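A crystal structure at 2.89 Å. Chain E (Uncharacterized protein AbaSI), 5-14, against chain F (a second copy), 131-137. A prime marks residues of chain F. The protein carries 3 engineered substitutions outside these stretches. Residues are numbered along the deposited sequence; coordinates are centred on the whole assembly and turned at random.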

# COMPACT_ATOMS: atom_id res chain seq x y z
N ALA E 5 -17.53 -38.67 11.57
CA ALA E 5 -17.50 -39.85 10.71
C ALA E 5 -16.59 -39.62 9.51
O ALA E 5 -15.37 -39.51 9.66
N SER E 6 -17.17 -39.55 8.32
CA SER E 6 -16.39 -39.28 7.11
C SER E 6 -16.06 -37.79 7.03
O SER E 6 -15.12 -37.36 6.34
N SER E 7 -16.85 -37.01 7.76
CA SER E 7 -16.67 -35.57 7.83
C SER E 7 -15.30 -35.21 8.38
O SER E 7 -14.73 -34.18 8.02
N ASP E 8 -14.77 -36.07 9.25
CA ASP E 8 -13.43 -35.86 9.80
C ASP E 8 -12.40 -35.91 8.68
O ASP E 8 -11.49 -35.08 8.63
N LEU E 9 -12.55 -36.89 7.79
CA LEU E 9 -11.71 -36.97 6.60
C LEU E 9 -11.83 -35.70 5.78
O LEU E 9 -10.82 -35.10 5.39
N THR E 10 -13.07 -35.27 5.53
CA THR E 10 -13.29 -34.04 4.76
C THR E 10 -12.51 -32.85 5.34
O THR E 10 -11.68 -32.24 4.66
N ASP E 11 -12.77 -32.55 6.61
CA ASP E 11 -12.10 -31.46 7.32
C ASP E 11 -10.58 -31.59 7.24
O ASP E 11 -9.88 -30.62 6.95
N TYR E 12 -10.07 -32.79 7.48
CA TYR E 12 -8.63 -33.03 7.49
C TYR E 12 -8.00 -32.69 6.13
O TYR E 12 -7.03 -31.93 6.06
N VAL E 13 -8.57 -33.24 5.06
CA VAL E 13 -8.12 -32.92 3.71
C VAL E 13 -8.15 -31.42 3.41
O VAL E 13 -7.14 -30.85 2.95
N ILE E 14 -9.30 -30.79 3.66
CA ILE E 14 -9.44 -29.35 3.44
C ILE E 14 -8.33 -28.58 4.15
O ILE E 14 -7.68 -27.72 3.55
N GLY F 131 -22.35 -25.91 11.34
CA GLY F 131 -21.36 -26.93 11.67
C GLY F 131 -21.00 -27.93 10.58
O GLY F 131 -20.48 -27.56 9.53
N GLN F 132 -21.28 -29.20 10.86
CA GLN F 132 -20.67 -30.36 10.21
C GLN F 132 -20.53 -30.31 8.69
O GLN F 132 -21.47 -29.96 7.98
N PRO F 133 -19.34 -30.68 8.20
CA PRO F 133 -19.06 -30.83 6.77
C PRO F 133 -19.66 -32.12 6.23
O PRO F 133 -19.91 -33.04 7.02
N GLN F 134 -19.86 -32.21 4.93
CA GLN F 134 -20.36 -33.45 4.34
C GLN F 134 -19.21 -34.39 4.01
O GLN F 134 -18.05 -34.05 4.20
N ASN F 135 -19.55 -35.58 3.51
CA ASN F 135 -18.53 -36.56 3.14
C ASN F 135 -17.98 -36.27 1.75
O ASN F 135 -18.72 -35.86 0.85
N LEU F 136 -16.68 -36.50 1.59
CA LEU F 136 -15.97 -36.17 0.36
C LEU F 136 -16.57 -36.80 -0.89
O LEU F 136 -16.51 -36.22 -1.97
N GLU F 137 -17.14 -37.99 -0.73
CA GLU F 137 -17.72 -38.70 -1.87
C GLU F 137 -18.83 -37.88 -2.50
O GLU F 137 -18.89 -37.74 -3.72

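Contacts between a helix and a loop of neighbouring chains often combine one well-placed hydrogen bond with a small apolar cluster, and the pairing of chain E with its second copy illustrates the pattern. The first turns of a helix in chain E lie against an extended segment of chain F that turns into a helix at Leu136′; together the stretches bury 422 Å².

The polar contribution rests on Thr10. Its CA-to-CB bond points toward chain F, and its m rotamer places OG1 2.6 Å from Gln134′ O, to which it donates the one hydrogen bond across the stretches. The loop thus offers a backbone carbonyl, while the side chain of Gln134′ leaves from a CB directed away from the helix. Thr10 OG1 also lies 3.3 Å from Leu136′ N, but the angle is too poor for a bond. At Asn135′, chi1 is p and the end of the side chain leads away from chain E, capping a backbone nitrogen of its own helix.

Apolar packing centres on Leu136′, which has the largest covered area of any residue here. Its CA-to-CB bond points toward the helix, and with chi1 m and chi2 t its CD1 lies 3.8 Å from both Leu9 CG and Val13 CG2. Leu9 (t, p) and Val13 (t), one helical turn apart, therefore meet the same methyl. Thr10 serves this kind of contact too: its CG2 approaches Pro133′ CB at 4.0 Å.

Closer to the start of the helix, the contacts are made by serines. Ser7, buried with chi1 p, brings CB within 3.3 Å of Pro133′ O, and its OG lies 3.5 Å from Gln132′ OE1, a polar approach that is not a hydrogen bond. Ser6, an m rotamer, sets its CB 3.7 Å from Asn135′ CB.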

# COMPACT_ATOMS: atom_id res chain seq x y z
CB ALA E 5 -18.90 -40.22 10.25
CB SER E 6 -17.16 -39.72 5.87
OG SER E 6 -17.73 -41.01 6.04
CB SER E 7 -17.76 -34.94 8.71
OG SER E 7 -17.63 -35.35 10.06
CB ASP E 8 -13.13 -36.91 10.87
CG ASP E 8 -13.93 -36.69 12.14
OD1 ASP E 8 -15.10 -37.14 12.19
OD2 ASP E 8 -13.40 -36.06 13.08
CB LEU E 9 -12.08 -38.18 5.74
CG LEU E 9 -11.42 -38.18 4.36
CD1 LEU E 9 -9.91 -38.29 4.51
CD2 LEU E 9 -11.95 -39.30 3.48
CB THR E 10 -14.78 -33.67 4.70
OG1 THR E 10 -15.51 -34.71 4.05
CG2 THR E 10 -14.98 -32.37 3.95
CB ASP E 11 -12.54 -31.43 8.79
CG ASP E 11 -11.89 -30.31 9.58
OD1 ASP E 11 -12.41 -29.17 9.54
OD2 ASP E 11 -10.87 -30.56 10.24
CB TYR E 12 -8.34 -34.49 7.86
CG TYR E 12 -6.89 -34.88 7.75
CD1 TYR E 12 -5.99 -34.58 8.77
CD2 TYR E 12 -6.41 -35.56 6.64
CE1 TYR E 12 -4.66 -34.93 8.67
CE2 TYR E 12 -5.08 -35.92 6.54
CZ TYR E 12 -4.22 -35.60 7.55
OH TYR E 12 -2.90 -35.96 7.45
CB VAL E 13 -8.97 -33.64 2.65
CG1 VAL E 13 -8.53 -33.24 1.26
CG2 VAL E 13 -8.87 -35.15 2.82
CB ILE E 14 -10.80 -28.82 3.94
CG1 ILE E 14 -11.93 -29.41 3.12
CG2 ILE E 14 -10.85 -27.30 3.87
CD1 ILE E 14 -11.72 -29.25 1.65
CB GLN F 132 -21.49 -31.62 10.55
CG GLN F 132 -21.65 -31.89 12.03
CD GLN F 132 -20.55 -32.77 12.57
OE1 GLN F 132 -19.57 -33.05 11.88
NE2 GLN F 132 -20.71 -33.22 13.81
CB PRO F 133 -17.53 -30.86 6.70
CG PRO F 133 -17.04 -30.64 8.12
CD PRO F 133 -18.17 -31.02 9.01
CB GLN F 134 -21.18 -33.15 3.08
CG GLN F 134 -22.33 -34.13 2.87
CD GLN F 134 -23.18 -33.77 1.67
OE1 GLN F 134 -22.87 -32.83 0.94
NE2 GLN F 134 -24.25 -34.52 1.47
CB ASN F 135 -19.10 -37.98 3.20
CG ASN F 135 -20.35 -38.14 2.35
OD1 ASN F 135 -20.28 -38.22 1.13
ND2 ASN F 135 -21.51 -38.19 3.01
CB LEU F 136 -14.50 -36.58 0.47
CG LEU F 136 -13.60 -35.62 1.24
CD1 LEU F 136 -12.20 -36.18 1.28
CD2 LEU F 136 -13.61 -34.26 0.58
CB GLU F 137 -18.25 -40.07 -1.43
CG GLU F 137 -18.77 -40.93 -2.56
CD GLU F 137 -19.15 -42.32 -2.11
OE1 GLU F 137 -19.09 -42.59 -0.89
OE2 GLU F 137 -19.50 -43.16 -2.97